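PDB 2AFB: 2-keto-3-deoxygluconate kinase from Thermotoga maritima, which catalyses the ATP-dependent phosphorylation of 2-keto-3-deoxygluconate to 2-keto-3-deoxy-6-phosphogluconate, as a carbohydrate kinase of the pfkB family. Local coordinates for the interface of chains A and B and the interface of chains A and C. Sequence-based numbering; all coordinates share one arbitrary frame. Chains: chain A/B/C, 2-keto-3-deoxygluconate kinase.

Contact 1: the interface of chains A and B. Residues chain A 30, 106-109; chain B 281-283, 285, 320-321, 324-325, 340.
A loop-into-groove contact between two copies of the kinase joins chains A and B in the deposited assembly, which may or may not be the biological one: A:Ala106 to A:Arg109, the turn between strands 99-103 and 112-116, settle against strand 280-283, helix 308-322, the loop after that helix and helix 334-341 in chain B. A:Gln108 buries most surface, 81 Å². Its chain is bent at chi2 (77°), which brings the amide down beside the strand. A:Gln108 NE2 gives an almost straight hydrogen bond, 176° at H, to the main-chain carbonyl B:Glu281 O at 2.7 Å. That acceptor lies in the amide plane, but the donor stands above the plane of the carbonyl. On the other side of the amide, A:Gln108 OE1 takes a bond of 2.7 Å from A:Ser107 OG; the two bonds together set the flip of the carboxamide. The hydroxyl A:Ser107 OG also accepts from the backbone B:His283 N at 3.1 Å, so it relays between the two chains. B:Cys320 SG packs 3.7 Å from A:Gln108 CD, while both methyls of B:Leu340 touch the CB. An alanine in place of A:Gln108 would remove the amide and its bonds to B:Glu281 O and A:Ser107 OG, and would probably loosen the loop's hold on strand 280-283 and its packing on B:Cys320. At the far end A:Arg109, bent at chi3, grips B:Thr324 side-on: A:Arg109 NE reaches B:Thr324 OG1 at 3.0 Å and A:Arg109 NH2 reaches B:Thr324 O at 2.9 Å, both acceptors near the guanidinium plane. B:Thr324 OG1 in turn donates to B:Leu321 O on a lone pair, so the helix end positions it. A:Ala106 CB sits over the centre of the A:His30 ring on one face, and B:Val285 CG2 touches both that methyl and the ring carbon CD2. This loop contact helps hold A to B in the six-copy assembly.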
# COMPACT_ATOMS: atom_id res chain seq x y z
N HIS A 30 -2.35 -12.21 -4.98
CA HIS A 30 -2.35 -13.66 -4.98
C HIS A 30 -1.76 -14.26 -3.69
O HIS A 30 -1.50 -15.43 -3.65
CB HIS A 30 -1.61 -14.22 -6.19
CG HIS A 30 -2.31 -13.96 -7.49
ND1 HIS A 30 -3.61 -14.36 -7.71
CD2 HIS A 30 -1.88 -13.39 -8.64
CE1 HIS A 30 -3.96 -14.02 -8.94
NE2 HIS A 30 -2.93 -13.44 -9.53
N ALA A 106 -4.31 -18.81 -8.98
CA ALA A 106 -3.51 -18.60 -10.13
C ALA A 106 -3.10 -19.93 -10.62
O ALA A 106 -2.73 -20.83 -9.83
CB ALA A 106 -2.28 -17.75 -9.77
N SER A 107 -3.15 -20.05 -11.95
CA SER A 107 -2.67 -21.19 -12.64
C SER A 107 -3.30 -22.46 -11.97
O SER A 107 -4.51 -22.51 -11.82
CB SER A 107 -1.14 -21.16 -12.70
OG SER A 107 -0.66 -22.18 -13.61
N GLN A 108 -2.50 -23.44 -11.55
CA GLN A 108 -3.07 -24.69 -10.97
C GLN A 108 -3.65 -24.55 -9.57
O GLN A 108 -4.23 -25.52 -9.06
CB GLN A 108 -2.03 -25.80 -10.99
CG GLN A 108 -1.77 -26.36 -12.39
CD GLN A 108 -0.91 -25.48 -13.28
OE1 GLN A 108 -0.11 -24.68 -12.81
NE2 GLN A 108 -1.04 -25.67 -14.59
N ARG A 109 -3.44 -23.39 -8.93
CA ARG A 109 -4.01 -23.15 -7.60
C ARG A 109 -5.37 -22.48 -7.69
O ARG A 109 -5.46 -21.32 -8.03
CB ARG A 109 -3.07 -22.34 -6.70
CG ARG A 109 -3.63 -22.22 -5.24
CD ARG A 109 -2.61 -21.74 -4.22
NE ARG A 109 -2.06 -20.41 -4.53
CZ ARG A 109 -2.64 -19.24 -4.27
NH1 ARG A 109 -3.81 -19.17 -3.66
NH2 ARG A 109 -2.01 -18.13 -4.57
N GLU B 281 1.65 -26.75 -17.26
CA GLU B 281 1.98 -25.46 -17.83
C GLU B 281 1.59 -24.41 -16.79
O GLU B 281 0.46 -24.37 -16.37
CB GLU B 281 1.23 -25.26 -19.14
CG GLU B 281 1.55 -23.94 -19.82
CD GLU B 281 0.69 -23.70 -21.02
OE1 GLU B 281 0.82 -24.49 -21.96
OE2 GLU B 281 -0.11 -22.74 -21.00
N ILE B 282 2.53 -23.60 -16.34
CA ILE B 282 2.28 -22.77 -15.17
C ILE B 282 2.42 -21.32 -15.58
O ILE B 282 3.43 -20.94 -16.17
CB ILE B 282 3.35 -23.07 -14.08
CG1 ILE B 282 3.37 -24.58 -13.78
CG2 ILE B 282 3.11 -22.21 -12.83
CD1 ILE B 282 4.43 -24.97 -12.76
N HIS B 283 1.39 -20.50 -15.29
CA HIS B 283 1.55 -19.05 -15.23
C HIS B 283 2.03 -18.74 -13.83
O HIS B 283 1.29 -18.91 -12.84
CB HIS B 283 0.26 -18.28 -15.50
CG HIS B 283 -0.12 -18.18 -16.94
ND1 HIS B 283 -0.45 -19.29 -17.71
CD2 HIS B 283 -0.28 -17.10 -17.75
CE1 HIS B 283 -0.79 -18.88 -18.92
NE2 HIS B 283 -0.71 -17.56 -18.96
N VAL B 285 3.43 -16.96 -10.43
CA VAL B 285 3.34 -15.83 -9.50
C VAL B 285 4.76 -15.58 -8.86
O VAL B 285 5.27 -14.44 -8.83
CB VAL B 285 2.39 -16.13 -8.37
CG1 VAL B 285 2.48 -15.10 -7.27
CG2 VAL B 285 0.98 -16.28 -8.90
N CYS B 320 4.78 -27.57 -8.43
CA CYS B 320 3.92 -26.77 -9.30
C CYS B 320 3.16 -25.68 -8.53
O CYS B 320 3.16 -24.50 -8.89
CB CYS B 320 2.92 -27.66 -10.05
SG CYS B 320 1.64 -26.75 -11.00
N LEU B 321 2.49 -26.09 -7.47
CA LEU B 321 1.71 -25.16 -6.64
C LEU B 321 2.57 -24.07 -6.01
O LEU B 321 2.15 -22.91 -5.94
CB LEU B 321 0.89 -25.90 -5.59
CG LEU B 321 -0.31 -26.71 -6.11
CD1 LEU B 321 -0.81 -27.70 -5.08
CD2 LEU B 321 -1.47 -25.82 -6.52
N THR B 324 2.78 -20.70 -7.54
CA THR B 324 1.56 -19.84 -7.45
C THR B 324 1.50 -19.00 -6.19
O THR B 324 0.56 -18.18 -6.02
CB THR B 324 0.23 -20.69 -7.51
OG1 THR B 324 0.10 -21.48 -6.32
CG2 THR B 324 0.26 -21.65 -8.71
N ILE B 325 2.45 -19.23 -5.30
CA ILE B 325 2.46 -18.67 -3.93
C ILE B 325 3.62 -17.68 -3.76
O ILE B 325 4.78 -18.10 -3.88
CB ILE B 325 2.56 -19.83 -2.92
CG1 ILE B 325 1.33 -20.72 -3.03
CG2 ILE B 325 2.61 -19.40 -1.46
CD1 ILE B 325 1.54 -22.00 -2.28
N LEU B 340 -4.59 -31.77 -6.74
CA LEU B 340 -3.96 -31.46 -8.02
C LEU B 340 -3.40 -32.75 -8.65
O LEU B 340 -3.74 -33.08 -9.77
CB LEU B 340 -2.85 -30.43 -7.84
CG LEU B 340 -2.13 -30.06 -9.14
CD1 LEU B 340 -3.09 -29.59 -10.20
CD2 LEU B 340 -1.08 -29.04 -8.84

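Contact 2: the interface of chains A and C. Residues chain A 23, 25, 37-41; chain C 25, 36-41.
Strand 38-44 of chain A pairs antiparallel with the same strand of chain C, making a two-fold, edge-to-edge strand pairing whose axis passes by the paired A:Phe39 and C:Phe39. At this central bridge the backbones exchange two hydrogen bonds: A:Phe39 N to C:Phe39 O at 3.0 Å and C:Phe39 N to A:Phe39 O at 2.9 Å. Both run nearly along the C=O axis, with an angle of 163° at oxygen. The register continues outward, where A:Val41 N donates to C:Asp37 O at 2.9 Å and its twin C:Val41 N to A:Asp37 O. These outer donors stand well above the carbonyl planes. A:Val41 buries most surface, 73 Å², followed by C:Phe39 and A:Phe39 with 60 and 47 Å². In each valine CG1 is anti to the backbone N (chi1 166°), leaving CG2 beside the N and directed at the partner phenylalanine. C:Val41 CG2 lies 3.4 Å from A:Phe39 CD2 and also touches CE2, crossing the ring obliquely; A:Val41 CG2 repeats this tight contact on C:Phe39. Each phenylalanine has CG anti to its carbonyl carbon (chi1 about -70°), and its CD2 edge receives a leucine methyl in the ring plane, C:Leu25 CD2 at 3.6 Å from A:Phe39 CD2. The two leucines then meet tip to tip, CD1 to CD1, closing a hydrophobic cluster on one side of the joined strands. Along the strand margins, waters bridge the main-chain carbonyl of each Asp37 to the carboxylate of the partner's Asp40: C:Asp37 O to A:Asp40 OD1, and A:Asp37 O to C:Asp40 OD1. Main-chain pairing sets the register and the valine, phenylalanine and leucine cluster seals it, a strand-mediated dimer contact that probably stabilises the kinase as an oligomer.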
# COMPACT_ATOMS: atom_id res chain seq x y z
N LEU A 23 -19.71 -8.67 3.15
CA LEU A 23 -18.35 -8.13 3.14
C LEU A 23 -17.37 -9.14 2.53
O LEU A 23 -17.31 -10.27 3.01
CB LEU A 23 -17.90 -7.84 4.56
CG LEU A 23 -16.39 -7.48 4.72
CD1 LEU A 23 -15.99 -6.17 4.10
CD2 LEU A 23 -16.04 -7.46 6.21
N LEU A 25 -13.40 -10.11 1.80
CA LEU A 25 -12.06 -9.85 2.31
C LEU A 25 -11.11 -10.70 1.50
O LEU A 25 -11.20 -11.91 1.55
CB LEU A 25 -11.98 -10.16 3.77
CG LEU A 25 -12.83 -9.33 4.77
CD1 LEU A 25 -12.58 -9.90 6.12
CD2 LEU A 25 -12.53 -7.82 4.77
N ASP A 37 -0.76 -9.53 5.73
CA ASP A 37 -0.93 -8.44 6.70
C ASP A 37 -2.14 -7.54 6.42
O ASP A 37 -2.40 -6.63 7.19
CB ASP A 37 0.39 -7.61 6.89
CG ASP A 37 0.76 -6.57 5.71
OD1 ASP A 37 0.38 -6.60 4.50
OD2 ASP A 37 1.60 -5.67 6.00
N SER A 38 -2.83 -7.76 5.30
CA SER A 38 -4.07 -7.04 4.98
C SER A 38 -5.04 -7.78 4.06
O SER A 38 -4.71 -8.79 3.41
CB SER A 38 -3.77 -5.67 4.37
OG SER A 38 -3.30 -5.83 3.07
N PHE A 39 -6.25 -7.23 4.02
CA PHE A 39 -7.33 -7.66 3.15
C PHE A 39 -7.86 -6.43 2.41
O PHE A 39 -8.16 -5.40 3.05
CB PHE A 39 -8.51 -8.23 3.92
CG PHE A 39 -8.25 -9.56 4.55
CD1 PHE A 39 -7.83 -10.63 3.78
CD2 PHE A 39 -8.43 -9.74 5.94
CE1 PHE A 39 -7.56 -11.88 4.36
CE2 PHE A 39 -8.19 -10.97 6.53
CZ PHE A 39 -7.73 -12.06 5.73
N ASP A 40 -7.97 -6.56 1.08
CA ASP A 40 -8.77 -5.73 0.23
C ASP A 40 -10.21 -5.95 0.61
O ASP A 40 -10.59 -7.06 0.90
CB ASP A 40 -8.54 -6.09 -1.23
CG ASP A 40 -7.11 -5.79 -1.67
OD1 ASP A 40 -6.58 -4.78 -1.19
OD2 ASP A 40 -6.53 -6.50 -2.51
N VAL A 41 -10.96 -4.86 0.62
CA VAL A 41 -12.34 -4.80 1.08
C VAL A 41 -13.22 -4.44 -0.10
O VAL A 41 -12.91 -3.57 -0.86
CB VAL A 41 -12.55 -3.69 2.14
CG1 VAL A 41 -14.02 -3.39 2.36
CG2 VAL A 41 -11.91 -4.12 3.46
N LEU C 25 -9.38 -6.50 12.52
CA LEU C 25 -9.38 -5.81 11.27
C LEU C 25 -9.49 -4.32 11.53
O LEU C 25 -10.44 -3.85 12.13
CB LEU C 25 -10.56 -6.28 10.43
CG LEU C 25 -10.51 -7.74 9.95
CD1 LEU C 25 -11.84 -8.24 9.37
CD2 LEU C 25 -9.36 -7.99 8.96
N THR C 36 -13.17 2.79 4.08
CA THR C 36 -11.93 2.09 3.78
C THR C 36 -12.14 1.05 2.67
O THR C 36 -13.20 0.42 2.61
CB THR C 36 -11.30 1.44 5.01
OG1 THR C 36 -9.95 1.06 4.71
CG2 THR C 36 -12.12 0.22 5.47
N ASP C 37 -11.10 0.88 1.84
CA ASP C 37 -11.03 -0.22 0.89
C ASP C 37 -10.06 -1.28 1.27
O ASP C 37 -9.80 -2.18 0.46
CB ASP C 37 -10.81 0.29 -0.55
CG ASP C 37 -9.39 0.75 -0.85
OD1 ASP C 37 -8.50 0.92 0.06
OD2 ASP C 37 -9.17 0.96 -2.07
N SER C 38 -9.52 -1.19 2.48
CA SER C 38 -8.76 -2.28 3.07
C SER C 38 -8.73 -2.26 4.58
O SER C 38 -9.02 -1.26 5.20
CB SER C 38 -7.33 -2.29 2.57
OG SER C 38 -6.60 -1.32 3.25
N PHE C 39 -8.40 -3.41 5.14
CA PHE C 39 -8.21 -3.58 6.58
C PHE C 39 -6.82 -4.17 6.79
O PHE C 39 -6.43 -5.13 6.10
CB PHE C 39 -9.20 -4.56 7.18
CG PHE C 39 -10.56 -4.06 7.27
CD1 PHE C 39 -10.86 -2.93 8.06
CD2 PHE C 39 -11.60 -4.73 6.64
CE1 PHE C 39 -12.18 -2.45 8.14
CE2 PHE C 39 -12.93 -4.29 6.73
CZ PHE C 39 -13.21 -3.14 7.48
N ASP C 40 -6.07 -3.55 7.70
CA ASP C 40 -4.88 -4.16 8.28
C ASP C 40 -5.28 -5.36 9.13
O ASP C 40 -6.30 -5.32 9.79
CB ASP C 40 -4.14 -3.14 9.15
CG ASP C 40 -3.66 -1.95 8.36
OD1 ASP C 40 -3.39 -2.15 7.13
OD2 ASP C 40 -3.55 -0.84 8.95
N VAL C 41 -4.48 -6.42 9.09
CA VAL C 41 -4.84 -7.67 9.72
C VAL C 41 -3.87 -7.88 10.85
O VAL C 41 -2.66 -7.75 10.65
CB VAL C 41 -4.64 -8.85 8.73
CG1 VAL C 41 -4.68 -10.18 9.44
CG2 VAL C 41 -5.65 -8.76 7.62
O HOH W 1 -7.65 -2.20 -1.20
O HOH W 2 -1.20 -4.01 6.70

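The C-alpha centres of contact 1 and contact 2 are about 24 Å apart, and the two share no residue. They draw on different parts of the protomer: in chain A the first uses the turn between strands 99-103 and 112-116 together with A:His30, the second strands 22-26 and 38-44. A:His30 falls in the segment between those two strands, and of the chain A residues of contact 1 only it lies close in sequence to contact 2. Contact 2 is two-fold and joins identical surfaces, whereas this patch of contact 1 pairs unlike segments. One subunit can therefore engage B and C simultaneously, consistent with the six-copy deposited assembly.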